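Local structure of glycoside Hydrolase (Bacteroides uniformis, 5T99) at residues L368-K379 with V409-E420. The protein is a family 2 glycoside hydrolase that binds galacto-isofagomine and probably removes galactose units from agarose-derived oligosaccharides. Numbering follows the deposited sequence.
Sequences LDEAFDEWTKAK and VIMWSIGNEILE. With GIF (D-galacto-isofagomine), chain C; EDO (1,2-ethanediol), chain P.
Ile-418 packs over one face of the Trp-375 indole. CG1 of Ile-418 sits over the six-membered ring, 3.5 Å from its centroid, a CH-pi contact. CG1 of Ile-418 takes the crowded position between backbone N and carbonyl carbon (chi1 71°), which lets CG1 and CG2 share one face of the indole. The ring edge turns to Ile-414: NE1 of Trp-375 donates to Ile-414 O at 2.9 Å, and Ile-414 CD1 packs against CZ2. With an alanine here, Ile-418 would probably lose the ring it packs on and Ile-414 O its indole donor. Beyond the ring, OE2 of Glu-420 accepts three bonds. The Thr-376 hydroxyl meets its anti lone pair, while Thr-376 N and Lys-377 N come from the syn side, out of the carboxylate plane.

Strands 366-370 and 409-416 pair in parallel, flanking helix 388-403 in a beta-alpha-beta unit of the TIM barrel. On the face of Glu-370, Ser-413 OG donates to Glu-370 OE2 at 2.7 Å; Arg-346 also pairs with that oxygen and donates to OD1 of Asn-416. At the C-terminal end of strand 409-416, the side chains of Asn-416 and Asp-373 lie side by side, their amide and carboxylate planes 19° apart. ND2 of Asn-416 reaches OD1 of Asp-373 at 3.0 Å, while Arg-161 binds the other oxygen. The extended Lys-379 brings NZ above the carboxylate plane to OD1 of Asp-373, and NZ also donates to Asn-416 O at 2.7 Å. A water links NZ of Lys-379 to OE1 of Glu-417. OE2 of Glu-417 accepts a weak bond from the inhibitor nitrogen. This charged network is therefore a likely second shell that holds the Asn-416 amide and carbonyl and, through water, the Glu-417 carboxylate at the sugar pocket.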
loop_
_atom_site.group_PDB
_atom_site.type_symbol
_atom_site.label_atom_id
_atom_site.label_comp_id
_atom_site.label_asym_id
_atom_site.label_seq_id
_atom_site.Cartn_x
_atom_site.Cartn_y
_atom_site.Cartn_z
ATOM N N LEU A 368 0.801 3.194 -9.890
ATOM C CA LEU A 368 -0.451 3.489 -10.572
ATOM C C LEU A 368 -1.467 3.865 -9.501
ATOM O O LEU A 368 -1.895 3.015 -8.718
ATOM C CB LEU A 368 -0.937 2.280 -11.362
ATOM C CG LEU A 368 -0.230 1.986 -12.687
ATOM C CD1 LEU A 368 1.273 1.873 -12.505
ATOM C CD2 LEU A 368 -0.789 0.724 -13.338
ATOM N N ASP A 369 -1.849 5.136 -9.479
ATOM C CA ASP A 369 -2.644 5.725 -8.406
ATOM C C ASP A 369 -4.102 5.694 -8.870
ATOM O O ASP A 369 -4.478 6.433 -9.800
ATOM C CB ASP A 369 -2.136 7.153 -8.196
ATOM C CG ASP A 369 -2.486 7.750 -6.853
ATOM O OD1 ASP A 369 -3.284 7.174 -6.086
ATOM O OD2 ASP A 369 -1.948 8.860 -6.586
ATOM N N GLU A 370 -4.911 4.819 -8.261
ATOM C CA GLU A 370 -6.247 4.466 -8.781
ATOM C C GLU A 370 -7.378 5.117 -7.983
ATOM O O GLU A 370 -7.388 5.073 -6.766
ATOM C CB GLU A 370 -6.427 2.948 -8.811
ATOM C CG GLU A 370 -7.688 2.478 -9.535
ATOM C CD GLU A 370 -7.615 1.031 -9.975
ATOM O OE1 GLU A 370 -7.831 0.127 -9.131
ATOM O OE2 GLU A 370 -7.333 0.797 -11.175
ATOM N N ALA A 371 -8.341 5.704 -8.683
ATOM C CA ALA A 371 -9.353 6.538 -8.044
ATOM C C ALA A 371 -10.585 5.769 -7.554
ATOM O O ALA A 371 -11.027 6.001 -6.429
ATOM C CB ALA A 371 -9.790 7.648 -8.999
ATOM N N PHE A 372 -11.132 4.885 -8.400
ATOM C CA PHE A 372 -12.480 4.331 -8.202
ATOM C C PHE A 372 -12.590 2.876 -8.619
ATOM O O PHE A 372 -11.870 2.413 -9.510
ATOM C CB PHE A 372 -13.527 5.104 -9.021
ATOM C CG PHE A 372 -13.505 6.593 -8.816
ATOM C CD1 PHE A 372 -13.728 7.136 -7.565
ATOM C CD2 PHE A 372 -13.278 7.451 -9.887
ATOM C CE1 PHE A 372 -13.707 8.511 -7.373
ATOM C CE2 PHE A 372 -13.258 8.825 -9.707
ATOM C CZ PHE A 372 -13.474 9.363 -8.446
ATOM N N ASP A 373 -13.528 2.175 -7.990
ATOM C CA ASP A 373 -13.867 0.782 -8.329
ATOM C C ASP A 373 -15.177 0.662 -9.121
ATOM O O ASP A 373 -15.433 -0.377 -9.738
ATOM C CB ASP A 373 -13.935 -0.062 -7.052
ATOM C CG ASP A 373 -14.223 -1.520 -7.327
ATOM O OD1 ASP A 373 -13.469 -2.145 -8.111
ATOM O OD2 ASP A 373 -15.211 -2.042 -6.761
ATOM N N GLU A 374 -16.007 1.700 -9.103
ATOM C CA GLU A 374 -17.201 1.759 -9.971
ATOM C C GLU A 374 -17.533 3.213 -10.305
ATOM O O GLU A 374 -17.126 4.115 -9.580
ATOM C CB GLU A 374 -18.399 1.069 -9.299
ATOM C CG GLU A 374 -18.851 1.716 -7.999
ATOM C CD GLU A 374 -20.009 0.986 -7.331
ATOM O OE1 GLU A 374 -19.916 -0.231 -7.133
ATOM O OE2 GLU A 374 -21.006 1.635 -6.980
ATOM N N TRP A 375 -18.264 3.433 -11.397
ATOM C CA TRP A 375 -18.579 4.789 -11.835
ATOM C C TRP A 375 -20.056 5.085 -11.633
ATOM O O TRP A 375 -20.451 5.301 -10.500
ATOM C CB TRP A 375 -18.119 5.034 -13.272
ATOM C CG TRP A 375 -16.649 4.947 -13.486
ATOM C CD1 TRP A 375 -15.662 5.023 -12.542
ATOM C CD2 TRP A 375 -15.991 4.798 -14.748
ATOM N NE1 TRP A 375 -14.431 4.912 -13.138
ATOM C CE2 TRP A 375 -14.600 4.776 -14.492
ATOM C CE3 TRP A 375 -16.442 4.680 -16.074
ATOM C CZ2 TRP A 375 -13.658 4.634 -15.505
ATOM C CZ3 TRP A 375 -15.506 4.548 -17.081
ATOM C CH2 TRP A 375 -14.124 4.523 -16.790
ATOM N N THR A 376 -20.865 5.104 -12.701
ATOM C CA THR A 376 -22.308 5.358 -12.573
ATOM C C THR A 376 -23.090 4.075 -12.331
ATOM O O THR A 376 -24.171 4.139 -11.771
ATOM C CB THR A 376 -22.914 6.079 -13.805
ATOM O OG1 THR A 376 -22.979 5.188 -14.931
ATOM C CG2 THR A 376 -22.101 7.331 -14.162
ATOM N N LYS A 377 -22.555 2.933 -12.772
ATOM C CA LYS A 377 -23.220 1.622 -12.639
ATOM C C LYS A 377 -22.693 0.874 -11.409
ATOM O O LYS A 377 -21.480 0.701 -11.254
ATOM C CB LYS A 377 -22.969 0.755 -13.878
ATOM C CG LYS A 377 -23.551 1.273 -15.187
ATOM C CD LYS A 377 -25.052 1.018 -15.300
ATOM C CE LYS A 377 -25.480 0.574 -16.706
ATOM N NZ LYS A 377 -25.507 1.711 -17.660
ATOM N N ALA A 378 -23.619 0.403 -10.571
ATOM C CA ALA A 378 -23.307 -0.247 -9.284
ATOM C C ALA A 378 -22.746 -1.659 -9.418
ATOM O O ALA A 378 -23.304 -2.482 -10.134
ATOM C CB ALA A 378 -24.564 -0.303 -8.425
ATOM N N LYS A 379 -21.636 -1.916 -8.729
ATOM C CA LYS A 379 -21.174 -3.272 -8.427
ATOM C C LYS A 379 -21.743 -3.721 -7.099
ATOM O O LYS A 379 -22.137 -4.876 -6.971
ATOM C CB LYS A 379 -19.656 -3.350 -8.327
ATOM C CG LYS A 379 -18.904 -3.173 -9.629
ATOM C CD LYS A 379 -17.415 -3.233 -9.352
ATOM C CE LYS A 379 -16.617 -3.185 -10.633
ATOM N NZ LYS A 379 -15.180 -2.936 -10.374
ATOM N N VAL A 409 4.544 8.210 -8.456
ATOM C CA VAL A 409 3.302 8.059 -9.246
ATOM C C VAL A 409 3.599 8.275 -10.726
ATOM O O VAL A 409 4.146 9.309 -11.101
ATOM C CB VAL A 409 2.192 9.035 -8.788
ATOM C CG1 VAL A 409 0.957 8.884 -9.655
ATOM C CG2 VAL A 409 1.848 8.776 -7.333
ATOM N N ILE A 410 3.258 7.288 -11.548
ATOM C CA ILE A 410 3.486 7.376 -12.991
ATOM C C ILE A 410 2.229 7.315 -13.838
ATOM O O ILE A 410 2.299 7.661 -15.015
ATOM C CB ILE A 410 4.498 6.314 -13.500
ATOM C CG1 ILE A 410 4.056 4.878 -13.151
ATOM C CG2 ILE A 410 5.872 6.611 -12.915
ATOM C CD1 ILE A 410 4.810 3.799 -13.901
ATOM N N MET A 411 1.106 6.868 -13.283
ATOM C CA MET A 411 -0.161 6.877 -14.000
ATOM C C MET A 411 -1.325 7.236 -13.069
ATOM O O MET A 411 -1.261 7.000 -11.869
ATOM C CB MET A 411 -0.440 5.513 -14.620
ATOM C CG MET A 411 0.672 4.911 -15.459
ATOM S SD MET A 411 0.014 3.507 -16.385
ATOM C CE MET A 411 1.497 2.626 -16.864
ATOM N N TRP A 412 -2.375 7.813 -13.640
ATOM C CA TRP A 412 -3.656 7.996 -12.968
ATOM C C TRP A 412 -4.626 6.947 -13.509
ATOM O O TRP A 412 -5.031 7.020 -14.669
ATOM C CB TRP A 412 -4.214 9.398 -13.224
ATOM C CG TRP A 412 -3.275 10.502 -12.883
ATOM C CD1 TRP A 412 -2.635 11.322 -13.759
ATOM C CD2 TRP A 412 -2.855 10.904 -11.578
ATOM N NE1 TRP A 412 -1.856 12.217 -13.082
ATOM C CE2 TRP A 412 -1.969 11.982 -11.740
ATOM C CE3 TRP A 412 -3.151 10.458 -10.282
ATOM C CZ2 TRP A 412 -1.366 12.631 -10.655
ATOM C CZ3 TRP A 412 -2.557 11.100 -9.201
ATOM C CH2 TRP A 412 -1.672 12.175 -9.393
ATOM N N SER A 413 -4.980 5.954 -12.692
ATOM C CA SER A 413 -5.946 4.928 -13.110
ATOM C C SER A 413 -7.346 5.408 -12.727
ATOM O O SER A 413 -7.638 5.589 -11.542
ATOM C CB SER A 413 -5.629 3.577 -12.471
ATOM O OG SER A 413 -6.465 2.547 -12.975
ATOM N N ILE A 414 -8.194 5.624 -13.734
ATOM C CA ILE A 414 -9.531 6.208 -13.528
ATOM C C ILE A 414 -10.593 5.228 -13.030
ATOM O O ILE A 414 -11.670 5.645 -12.579
ATOM C CB ILE A 414 -10.080 6.925 -14.796
ATOM C CG1 ILE A 414 -10.048 6.013 -16.027
ATOM C CG2 ILE A 414 -9.306 8.213 -15.046
ATOM C CD1 ILE A 414 -10.876 6.514 -17.188
ATOM N N GLY A 415 -10.315 3.941 -13.118
ATOM C CA GLY A 415 -11.253 2.951 -12.642
ATOM C C GLY A 415 -10.745 1.535 -12.805
ATOM O O GLY A 415 -9.777 1.271 -13.534
ATOM N N ASN A 416 -11.426 0.624 -12.125
ATOM C CA ASN A 416 -11.125 -0.796 -12.198
ATOM C C ASN A 416 -12.366 -1.604 -12.514
ATOM O O ASN A 416 -13.351 -1.542 -11.770
ATOM C CB ASN A 416 -10.551 -1.267 -10.871
ATOM C CG ASN A 416 -10.503 -2.768 -10.776
ATOM O OD1 ASN A 416 -9.676 -3.411 -11.423
ATOM N ND2 ASN A 416 -11.412 -3.343 -9.989
ATOM N N GLU A 417 -12.306 -2.369 -13.602
ATOM C CA GLU A 417 -13.364 -3.331 -13.984
ATOM C C GLU A 417 -14.772 -2.736 -14.009
ATOM O O GLU A 417 -15.739 -3.402 -13.650
ATOM C CB GLU A 417 -13.328 -4.561 -13.058
ATOM C CG GLU A 417 -11.989 -5.271 -13.040
ATOM C CD GLU A 417 -12.030 -6.624 -12.359
ATOM O OE1 GLU A 417 -12.827 -6.819 -11.414
ATOM O OE2 GLU A 417 -11.244 -7.493 -12.763
ATOM N N ILE A 418 -14.882 -1.481 -14.417
ATOM C CA ILE A 418 -16.159 -0.770 -14.345
ATOM C C ILE A 418 -17.210 -1.339 -15.304
ATOM O O ILE A 418 -16.879 -1.783 -16.401
ATOM C CB ILE A 418 -15.997 0.762 -14.519
ATOM C CG1 ILE A 418 -15.613 1.183 -15.962
ATOM C CG2 ILE A 418 -15.075 1.316 -13.439
ATOM C CD1 ILE A 418 -14.247 0.805 -16.504
ATOM N N LEU A 419 -18.472 -1.339 -14.876
ATOM C CA LEU A 419 -19.561 -1.958 -15.662
ATOM C C LEU A 419 -19.846 -1.247 -17.003
ATOM O O LEU A 419 -20.354 -1.870 -17.948
ATOM C CB LEU A 419 -20.839 -2.076 -14.821
ATOM C CG LEU A 419 -20.941 -3.338 -13.947
ATOM C CD1 LEU A 419 -19.636 -3.685 -13.237
ATOM C CD2 LEU A 419 -22.078 -3.193 -12.944
ATOM N N GLU A 420 -19.464 0.030 -17.086
ATOM C CA GLU A 420 -19.576 0.825 -18.311
ATOM C C GLU A 420 -18.790 0.237 -19.498
ATOM O O GLU A 420 -19.068 0.590 -20.642
ATOM C CB GLU A 420 -19.159 2.293 -18.059
ATOM C CG GLU A 420 -20.147 3.120 -17.224
ATOM C CD GLU A 420 -20.085 2.889 -15.705
ATOM O OE1 GLU A 420 -19.331 2.001 -15.217
ATOM O OE2 GLU A 420 -20.810 3.602 -14.973
HETATM C C GIF C . -10.828 -7.120 -8.978
HETATM N N GIF C . -10.548 -8.221 -9.886
HETATM O O GIF C . -9.942 -12.296 -8.333
HETATM C C1 GIF C . -10.234 -7.406 -7.612
HETATM O O1 GIF C . -12.020 -8.846 -6.896
HETATM C C2 GIF C . -10.612 -8.800 -7.117
HETATM O O2 GIF C . -10.703 -6.430 -6.685
HETATM C C3 GIF C . -10.212 -9.880 -8.117
HETATM C C4 GIF C . -10.818 -9.592 -9.487
HETATM C C5 GIF C . -10.644 -11.263 -7.628
HETATM C C1 EDO P . -11.927 -10.817 -14.340
HETATM O O1 EDO P . -12.155 -11.109 -15.737
HETATM C C2 EDO P . -13.218 -10.905 -13.540
HETATM O O2 EDO P . -13.052 -10.172 -12.322
HETATM O O HOH W 1 -19.164 1.030 -12.735
HETATM O O HOH W 2 -14.658 -5.617 -9.935
#